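CBS domain-containing protein CBSX2, chloroplastic (Arabidopsis thaliana, PDB 3SL7) probably modulates plant development by regulating the chloroplast thioredoxin system, a redox role inferred for its pair of CBS domains. Local coordinates at residues 19-25 / 98-104; 25-29 / 92-96; 43-49 / 138-142. All blocks are in the same frame, centred on the assembly; numbering follows the deposited sequence.

How the interactions relate
The three contacts run from the subunit interface to the place where the two CBS repeats meet. Interactions 1 and 2 adjoin, with centres about 10 Å apart: both use V25, and V100 CG2 of the first packs on A28 CB of helix 25-35 at 3.7 Å. In sequence, interaction 2 is nested inside the loop that interaction 1 closes. Interaction 3, about 16 Å from interaction 1 between centres, is tied to it by a salt bridge of 2.7 Å between K20 NZ and D45 OD1, and V19 O lies 2.9 Å from I43 N, a probable hydrogen bond. Interactions 2 and 3 do not touch; their nearest atoms are about 11 Å apart.

Interaction 1 of 3, residues 19-25 / 98-104; sequences VKPSTSV and KVVGDLM
T23 and V100 meet through the backbone: V100 N donates to T23 O at 2.8 Å, almost in line with the carbonyl bond. One residue on, G101 N reaches P21 O at 2.7 Å, in the carbonyl plane and on a lone pair. The N-H groups of V100 and G101, in the weakly bonded helix at about 100-103, thus find acceptors in the loop 19-25. A third bond runs the other way, from V25 N to K98 O, with the donor 39° above the carbonyl plane. Between these bonds, S24 and V99 form a single backbone bridge. Among the side chains, V25 CG2, anti to the carbonyl carbon while CG1 is anti to N (chi1 161°), is the branch that meets L103 CD1 at 3.6 Å, the two crossing at about a right angle. V100 CG2 lies 3.9 Å from T23 CB, and P21 CB rests 3.8 Å from G101 CA.

Behind this shell, a type I turn from K20 to T23 sets the carbonyls, braced by K20 N bonding to T23 OG1 at 2.8 Å. S24 OG caps D27 N at the start of helix 25-35, and K20 NZ forms a salt bridge with D45. V19 and V100 face strand 49-54 and helix 25-35, while P21 and M104 lie on strands 39-43 and 49-54; strand 105-106, directly after this contact, joins that same sheet.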
loop_
_atom_site.group_PDB
_atom_site.type_symbol
_atom_site.label_atom_id
_atom_site.label_comp_id
_atom_site.label_asym_id
_atom_site.label_seq_id
_atom_site.Cartn_x
_atom_site.Cartn_y
_atom_site.Cartn_z
ATOM N N VAL A 19 3.142 7.391 -14.327
ATOM C CA VAL A 19 2.198 7.912 -15.316
ATOM C C VAL A 19 2.743 9.235 -15.829
ATOM O O VAL A 19 3.761 9.725 -15.336
ATOM C CB VAL A 19 0.801 8.127 -14.710
ATOM C CG1 VAL A 19 0.180 6.784 -14.324
ATOM C CG2 VAL A 19 0.896 9.041 -13.487
ATOM N N LYS A 20 2.070 9.811 -16.817
ATOM C CA LYS A 20 2.449 11.111 -17.339
ATOM C C LYS A 20 1.325 12.104 -17.089
ATOM O O LYS A 20 0.226 11.703 -16.745
ATOM C CB LYS A 20 2.747 11.002 -18.827
ATOM C CG LYS A 20 3.772 9.935 -19.155
ATOM C CD LYS A 20 4.128 9.971 -20.626
ATOM C CE LYS A 20 5.168 8.924 -20.970
ATOM N NZ LYS A 20 5.467 8.935 -22.430
ATOM N N PRO A 21 1.603 13.406 -17.239
ATOM C CA PRO A 21 0.547 14.390 -17.007
ATOM C C PRO A 21 -0.627 14.153 -17.961
ATOM O O PRO A 21 -1.758 14.508 -17.650
ATOM C CB PRO A 21 1.230 15.711 -17.320
ATOM C CG PRO A 21 2.713 15.436 -16.981
ATOM C CD PRO A 21 2.913 14.033 -17.481
ATOM N N SER A 22 -0.354 13.527 -19.099
ATOM C CA SER A 22 -1.386 13.272 -20.104
ATOM C C SER A 22 -2.148 11.969 -19.865
ATOM O O SER A 22 -3.130 11.676 -20.542
ATOM C CB SER A 22 -0.762 13.258 -21.500
ATOM O OG SER A 22 0.141 12.175 -21.646
ATOM N N THR A 23 -1.694 11.180 -18.908
ATOM C CA THR A 23 -2.364 9.922 -18.598
ATOM C C THR A 23 -3.774 10.231 -18.122
ATOM O O THR A 23 -3.969 11.128 -17.306
ATOM C CB THR A 23 -1.617 9.161 -17.501
ATOM O OG1 THR A 23 -0.294 8.880 -17.958
ATOM C CG2 THR A 23 -2.317 7.861 -17.186
ATOM N N SER A 24 -4.761 9.504 -18.631
ATOM C CA SER A 24 -6.131 9.749 -18.202
ATOM C C SER A 24 -6.264 9.324 -16.752
ATOM O O SER A 24 -5.537 8.448 -16.289
ATOM C CB SER A 24 -7.132 9.002 -19.075
ATOM O OG SER A 24 -7.072 7.614 -18.830
ATOM N N VAL A 25 -7.180 9.960 -16.032
ATOM C CA VAL A 25 -7.399 9.634 -14.630
ATOM C C VAL A 25 -7.755 8.164 -14.481
ATOM O O VAL A 25 -7.282 7.492 -13.560
ATOM C CB VAL A 25 -8.478 10.542 -14.009
ATOM C CG1 VAL A 25 -9.049 9.932 -12.739
ATOM C CG2 VAL A 25 -7.884 11.907 -13.722
ATOM N N LYS A 98 -10.731 13.518 -17.824
ATOM C CA LYS A 98 -9.774 14.196 -16.947
ATOM C C LYS A 98 -8.404 13.546 -17.054
ATOM O O LYS A 98 -8.301 12.359 -17.372
ATOM C CB LYS A 98 -10.255 14.208 -15.493
ATOM C CG LYS A 98 -11.492 15.085 -15.246
ATOM C CD LYS A 98 -11.851 15.086 -13.770
ATOM C CE LYS A 98 -13.154 15.836 -13.518
ATOM N NZ LYS A 98 -13.712 15.500 -12.171
ATOM N N VAL A 99 -7.358 14.330 -16.806
ATOM C CA VAL A 99 -5.996 13.808 -16.888
ATOM C C VAL A 99 -5.199 14.023 -15.604
ATOM O O VAL A 99 -5.512 14.893 -14.793
ATOM C CB VAL A 99 -5.137 14.421 -18.030
ATOM C CG1 VAL A 99 -5.373 13.776 -19.384
ATOM C CG2 VAL A 99 -5.077 15.945 -17.989
ATOM N N VAL A 100 -4.141 13.237 -15.447
ATOM C CA VAL A 100 -3.292 13.319 -14.266
ATOM C C VAL A 100 -2.748 14.728 -14.060
ATOM O O VAL A 100 -2.762 15.234 -12.950
ATOM C CB VAL A 100 -2.123 12.317 -14.353
ATOM C CG1 VAL A 100 -1.034 12.670 -13.324
ATOM C CG2 VAL A 100 -2.645 10.903 -14.144
ATOM N N GLY A 101 -2.261 15.348 -15.130
ATOM C CA GLY A 101 -1.690 16.679 -15.043
ATOM C C GLY A 101 -2.521 17.638 -14.203
ATOM O O GLY A 101 -1.976 18.396 -13.412
ATOM N N ASP A 102 -3.843 17.618 -14.365
ATOM C CA ASP A 102 -4.686 18.558 -13.634
ATOM C C ASP A 102 -4.647 18.314 -12.126
ATOM O O ASP A 102 -4.802 19.246 -11.338
ATOM C CB ASP A 102 -6.135 18.496 -14.155
ATOM C CG ASP A 102 -6.293 19.174 -15.518
ATOM O OD1 ASP A 102 -5.691 18.691 -16.489
ATOM O OD2 ASP A 102 -7.075 20.137 -15.623
ATOM N N LEU A 103 -4.427 17.067 -11.724
ATOM C CA LEU A 103 -4.664 16.658 -10.338
ATOM C C LEU A 103 -3.390 16.386 -9.565
ATOM O O LEU A 103 -3.417 16.181 -8.354
ATOM C CB LEU A 103 -5.511 15.395 -10.315
ATOM C CG LEU A 103 -6.834 15.482 -11.088
ATOM C CD1 LEU A 103 -7.611 14.192 -10.935
ATOM C CD2 LEU A 103 -7.650 16.663 -10.601
HETATM N N MSE A 104 -2.277 16.359 -10.278
HETATM C CA MSE A 104 -1.010 16.004 -9.673
HETATM C C MSE A 104 -0.416 17.139 -8.836
HETATM O O MSE A 104 -0.849 18.297 -8.880
HETATM C CB MSE A 104 -0.022 15.595 -10.754
HETATM C CG MSE A 104 0.572 16.781 -11.483
HETATM SE SE MSE A 104 1.869 16.260 -12.822
HETATM C CE MSE A 104 2.421 18.007 -13.458
#

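Interaction 2 of 3, residues 25-29 / 92-96; sequences VDDAL and ISKTY
I92 and L29 meet at their ends, CD1 to CD1 at 3.7 Å, with the two side chains slanting across each other. With CG1 anti to the carbonyl carbon, a bend at chi2 (-66°) carries I92 CD1 toward helix 25-35, although the root of the side chain does not aim that way. L59 touches both residues and extends this apolar patch.

The carbonyl of I92 turns to the chain's own next bend: I92 O lies 2.7 Å from T95 OG1 and takes a weak bond from T95 N. T95 thus folds back on I92, three residues earlier. Helix 25-35 lies within the first CBS range, and in CBS modules helices commonly form the dimer interface; here L155 and K158 of the second subunit pack against this contact.

T95 brings the polar part of the contact together. Its OG1 stands 2.5 Å from D26 OD1 as well, which places the hydroxyl between two oxygens, while the D26 and T95 side chains cross at about a right angle. The other carboxylate oxygen, D26 OD2, forms a salt bridge with K158 of the second subunit. Replacing D26 by an alanine is likely to leave that lysine of the second subunit without this charge partner and the T95 hydroxyl without its carboxylate neighbour. The methyl of T95 is turned to the apolar side chains: CG2 is 3.6 Å from V25 CG1 and meets L29 CD1 tip to tip at 4.1 Å.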
loop_
_atom_site.group_PDB
_atom_site.type_symbol
_atom_site.label_atom_id
_atom_site.label_comp_id
_atom_site.label_asym_id
_atom_site.label_seq_id
_atom_site.Cartn_x
_atom_site.Cartn_y
_atom_site.Cartn_z
ATOM N N VAL A 25 -7.180 9.960 -16.032
ATOM C CA VAL A 25 -7.399 9.634 -14.630
ATOM C C VAL A 25 -7.755 8.164 -14.481
ATOM O O VAL A 25 -7.282 7.492 -13.560
ATOM C CB VAL A 25 -8.478 10.542 -14.009
ATOM C CG1 VAL A 25 -9.049 9.932 -12.739
ATOM C CG2 VAL A 25 -7.884 11.907 -13.722
ATOM N N ASP A 26 -8.561 7.669 -15.414
ATOM C CA ASP A 26 -9.013 6.279 -15.414
ATOM C C ASP A 26 -7.846 5.313 -15.514
ATOM O O ASP A 26 -7.776 4.329 -14.772
ATOM C CB ASP A 26 -9.984 6.018 -16.579
ATOM C CG ASP A 26 -11.399 6.443 -16.264
ATOM O OD1 ASP A 26 -11.690 6.644 -15.066
ATOM O OD2 ASP A 26 -12.217 6.565 -17.204
ATOM N N ASP A 27 -6.935 5.581 -16.445
ATOM C CA ASP A 27 -5.775 4.713 -16.598
ATOM C C ASP A 27 -4.857 4.760 -15.382
ATOM O O ASP A 27 -4.293 3.738 -14.999
ATOM C CB ASP A 27 -5.000 5.040 -17.868
ATOM C CG ASP A 27 -5.752 4.642 -19.118
ATOM O OD1 ASP A 27 -6.710 3.842 -19.023
ATOM O OD2 ASP A 27 -5.372 5.129 -20.197
ATOM N N ALA A 28 -4.701 5.942 -14.788
ATOM C CA ALA A 28 -3.914 6.080 -13.569
ATOM C C ALA A 28 -4.560 5.277 -12.437
ATOM O O ALA A 28 -3.879 4.560 -11.710
ATOM C CB ALA A 28 -3.781 7.545 -13.183
ATOM N N LEU A 29 -5.875 5.395 -12.289
ATOM C CA LEU A 29 -6.594 4.605 -11.290
ATOM C C LEU A 29 -6.382 3.113 -11.519
ATOM O O LEU A 29 -6.121 2.369 -10.578
ATOM C CB LEU A 29 -8.091 4.935 -11.304
ATOM C CG LEU A 29 -8.491 6.242 -10.624
ATOM C CD1 LEU A 29 -9.956 6.583 -10.909
ATOM C CD2 LEU A 29 -8.226 6.182 -9.135
ATOM N N ILE A 92 -16.042 7.807 -9.899
ATOM C CA ILE A 92 -15.533 7.129 -11.083
ATOM C C ILE A 92 -16.225 7.648 -12.342
ATOM O O ILE A 92 -15.608 7.748 -13.398
ATOM C CB ILE A 92 -15.695 5.604 -10.992
ATOM C CG1 ILE A 92 -14.795 5.044 -9.888
ATOM C CG2 ILE A 92 -15.333 4.952 -12.325
ATOM C CD1 ILE A 92 -13.343 5.207 -10.191
ATOM N N SER A 93 -17.503 7.991 -12.229
ATOM C CA SER A 93 -18.239 8.457 -13.403
ATOM C C SER A 93 -17.720 9.808 -13.884
ATOM O O SER A 93 -17.747 10.104 -15.078
ATOM C CB SER A 93 -19.749 8.515 -13.134
ATOM O OG SER A 93 -20.098 9.647 -12.357
ATOM N N LYS A 94 -17.226 10.616 -12.952
ATOM C CA LYS A 94 -16.780 11.973 -13.263
ATOM C C LYS A 94 -15.307 12.090 -13.673
ATOM O O LYS A 94 -14.808 13.202 -13.870
ATOM C CB LYS A 94 -17.077 12.901 -12.081
ATOM C CG LYS A 94 -18.565 13.250 -11.943
ATOM C CD LYS A 94 -18.905 13.676 -10.529
ATOM C CE LYS A 94 -18.021 14.818 -10.065
ATOM N NZ LYS A 94 -18.197 15.095 -8.616
ATOM N N THR A 95 -14.622 10.952 -13.811
ATOM C CA THR A 95 -13.201 10.932 -14.167
ATOM C C THR A 95 -12.982 11.058 -15.671
ATOM O O THR A 95 -11.903 11.446 -16.127
ATOM C CB THR A 95 -12.536 9.619 -13.721
ATOM O OG1 THR A 95 -13.199 8.519 -14.356
ATOM C CG2 THR A 95 -12.620 9.452 -12.211
ATOM N N TYR A 96 -14.008 10.711 -16.439
ATOM C CA TYR A 96 -13.921 10.747 -17.896
ATOM C C TYR A 96 -13.403 12.085 -18.424
ATOM O O TYR A 96 -13.843 13.148 -17.989
ATOM C CB TYR A 96 -15.277 10.430 -18.531
ATOM C CG TYR A 96 -15.236 10.470 -20.044
ATOM C CD1 TYR A 96 -15.395 11.664 -20.731
ATOM C CD2 TYR A 96 -15.014 9.314 -20.782
ATOM C CE1 TYR A 96 -15.346 11.706 -22.112
ATOM C CE2 TYR A 96 -14.962 9.345 -22.161
ATOM C CZ TYR A 96 -15.128 10.542 -22.821
ATOM O OH TYR A 96 -15.078 10.572 -24.196
#

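Interaction 3 of 3, residues 43-49 / 138-142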
loop_
_atom_site.group_PDB
_atom_site.type_symbol
_atom_site.label_atom_id
_atom_site.label_comp_id
_atom_site.label_asym_id
_atom_site.label_seq_id
_atom_site.Cartn_x
_atom_site.Cartn_y
_atom_site.Cartn_z
ATOM N N ILE A 43 6.046 11.337 -14.642
ATOM C CA ILE A 43 7.190 11.720 -15.453
ATOM C C ILE A 43 6.720 12.304 -16.777
ATOM O O ILE A 43 5.544 12.178 -17.128
ATOM C CB ILE A 43 8.075 10.502 -15.772
ATOM C CG1 ILE A 43 7.231 9.407 -16.442
ATOM C CG2 ILE A 43 8.716 9.977 -14.507
ATOM C CD1 ILE A 43 8.051 8.343 -17.135
ATOM N N ASP A 44 7.629 12.947 -17.510
ATOM C CA ASP A 44 7.333 13.311 -18.883
ATOM C C ASP A 44 7.912 12.257 -19.801
ATOM O O ASP A 44 8.441 11.240 -19.341
ATOM C CB ASP A 44 7.834 14.711 -19.241
ATOM C CG ASP A 44 9.352 14.823 -19.235
ATOM O OD1 ASP A 44 10.048 13.782 -19.189
ATOM O OD2 ASP A 44 9.853 15.970 -19.301
ATOM N N ASP A 45 7.825 12.505 -21.101
ATOM C CA ASP A 45 8.244 11.533 -22.103
ATOM C C ASP A 45 9.712 11.097 -21.962
ATOM O O ASP A 45 10.090 10.017 -22.419
ATOM C CB ASP A 45 7.952 12.070 -23.513
ATOM C CG ASP A 45 6.454 12.191 -23.800
ATOM O OD1 ASP A 45 5.653 11.506 -23.126
ATOM O OD2 ASP A 45 6.079 12.967 -24.707
ATOM N N ASN A 46 10.532 11.925 -21.319
ATOM C CA ASN A 46 11.959 11.633 -21.169
ATOM C C ASN A 46 12.339 11.154 -19.768
ATOM O O ASN A 46 13.510 11.148 -19.401
ATOM C CB ASN A 46 12.816 12.848 -21.547
ATOM C CG ASN A 46 12.508 13.371 -22.933
ATOM O OD1 ASN A 46 12.208 14.552 -23.104
ATOM N ND2 ASN A 46 12.575 12.494 -23.932
ATOM N N TRP A 47 11.339 10.762 -18.988
ATOM C CA TRP A 47 11.559 10.248 -17.642
ATOM C C TRP A 47 11.989 11.309 -16.642
ATOM O O TRP A 47 12.393 10.988 -15.530
ATOM C CB TRP A 47 12.534 9.063 -17.655
ATOM C CG TRP A 47 11.785 7.809 -17.834
ATOM C CD1 TRP A 47 11.279 7.318 -19.000
ATOM C CD2 TRP A 47 11.380 6.908 -16.807
ATOM N NE1 TRP A 47 10.599 6.150 -18.763
ATOM C CE2 TRP A 47 10.645 5.876 -17.423
ATOM C CE3 TRP A 47 11.578 6.863 -15.426
ATOM C CZ2 TRP A 47 10.109 4.811 -16.707
ATOM C CZ3 TRP A 47 11.036 5.809 -14.714
ATOM C CH2 TRP A 47 10.312 4.796 -15.357
ATOM N N THR A 48 11.874 12.573 -17.032
ATOM C CA THR A 48 12.029 13.655 -16.071
ATOM C C THR A 48 10.871 13.599 -15.087
ATOM O O THR A 48 9.702 13.516 -15.491
ATOM C CB THR A 48 12.053 15.020 -16.758
ATOM O OG1 THR A 48 13.099 15.026 -17.735
ATOM C CG2 THR A 48 12.306 16.121 -15.734
ATOM N N LEU A 49 11.192 13.625 -13.797
ATOM C CA LEU A 49 10.170 13.606 -12.757
ATOM C C LEU A 49 9.490 14.967 -12.764
ATOM O O LEU A 49 10.150 15.992 -12.613
ATOM C CB LEU A 49 10.829 13.331 -11.405
ATOM C CG LEU A 49 10.021 13.038 -10.136
ATOM C CD1 LEU A 49 9.630 14.307 -9.452
ATOM C CD2 LEU A 49 8.811 12.178 -10.441
ATOM N N ASP A 138 20.313 14.761 -13.791
ATOM C CA ASP A 138 19.457 15.291 -14.842
ATOM C C ASP A 138 17.986 15.361 -14.454
ATOM O O ASP A 138 17.145 15.641 -15.299
ATOM C CB ASP A 138 19.564 14.416 -16.078
ATOM C CG ASP A 138 20.800 14.696 -16.865
ATOM O OD1 ASP A 138 21.198 15.880 -16.908
ATOM O OD2 ASP A 138 21.376 13.736 -17.420
ATOM N N GLY A 139 17.663 15.084 -13.199
ATOM C CA GLY A 139 16.281 15.177 -12.753
ATOM C C GLY A 139 15.422 14.032 -13.257
ATOM O O GLY A 139 14.205 14.052 -13.108
ATOM N N LYS A 140 16.054 13.023 -13.846
ATOM C CA LYS A 140 15.355 11.807 -14.260
ATOM C C LYS A 140 15.015 10.932 -13.061
ATOM O O LYS A 140 15.825 10.762 -12.155
ATOM C CB LYS A 140 16.202 10.987 -15.237
ATOM C CG LYS A 140 16.685 11.747 -16.458
ATOM C CD LYS A 140 15.552 12.496 -17.137
ATOM C CE LYS A 140 16.009 13.092 -18.463
ATOM N NZ LYS A 140 16.426 12.020 -19.412
ATOM N N LEU A 141 13.813 10.366 -13.068
ATOM C CA LEU A 141 13.384 9.462 -12.015
ATOM C C LEU A 141 14.201 8.178 -12.075
ATOM O O LEU A 141 14.174 7.483 -13.085
ATOM C CB LEU A 141 11.915 9.117 -12.221
ATOM C CG LEU A 141 11.323 8.187 -11.178
ATOM C CD1 LEU A 141 11.426 8.862 -9.826
ATOM C CD2 LEU A 141 9.860 7.873 -11.526
ATOM N N ILE A 142 14.932 7.859 -11.011
ATOM C CA ILE A 142 15.742 6.640 -11.031
ATOM C C ILE A 142 15.310 5.663 -9.950
ATOM O O ILE A 142 15.733 4.513 -9.917
ATOM C CB ILE A 142 17.251 6.931 -10.915
ATOM C CG1 ILE A 142 17.562 7.698 -9.631
ATOM C CG2 ILE A 142 17.741 7.702 -12.129
ATOM C CD1 ILE A 142 19.081 7.852 -9.363
HETATM O O HOH W 1 15.851 16.089 -17.771
HETATM O O HOH W 2 13.005 16.210 -12.280
#
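L141 fills the tight half of this contact, wedged among three residues of the loop 43-49. Its CD2 meets I43 CG2 at 3.8 Å, the side chains at about a right angle, while its CB lies 3.9 Å from W47 CE3. L141 CG is anti to the backbone N (chi1 -179°), and chi2 then turns CD2 to I43, while CD1 approaches L49 CD2 more distantly. The indole is fixed from within its own segment: I43 CD1 sits over the centre of one face, 3.5 Å above the plane, and R13 adds a cation-pi contact. P41, L16 and V18 also pack on L141.

Two backbone bonds carry the same join. L141 N points almost straight at W47 O, at 2.9 Å, and L49 N reaches G139 O in the plane of that carbonyl; together they frame a single bridge between T48 and K140. The partners are the hairpin loops of the two CBS repeats, one between strands 39-43 and 49-54, the other between strands 131-135 and 141-146. In the first loop a type I turn runs from D44 to W47, which has positive phi. D44 adds an Asx turn, its OD1 accepting from N46 N and T48 N on opposite faces of the carboxylate.

Toward the solvent the contact loosens. K140, bent at chi2 and chi4, curls back to bring NZ within 3.0 Å of N46 O, in the carbonyl plane, and its CD and CE cross T48 OG1 at a slant. One water links T48 OG1 to D138 O. A second donates to L49 O and, at 2.6 Å, to G139 O, giving that carbonyl a partner besides L49 N.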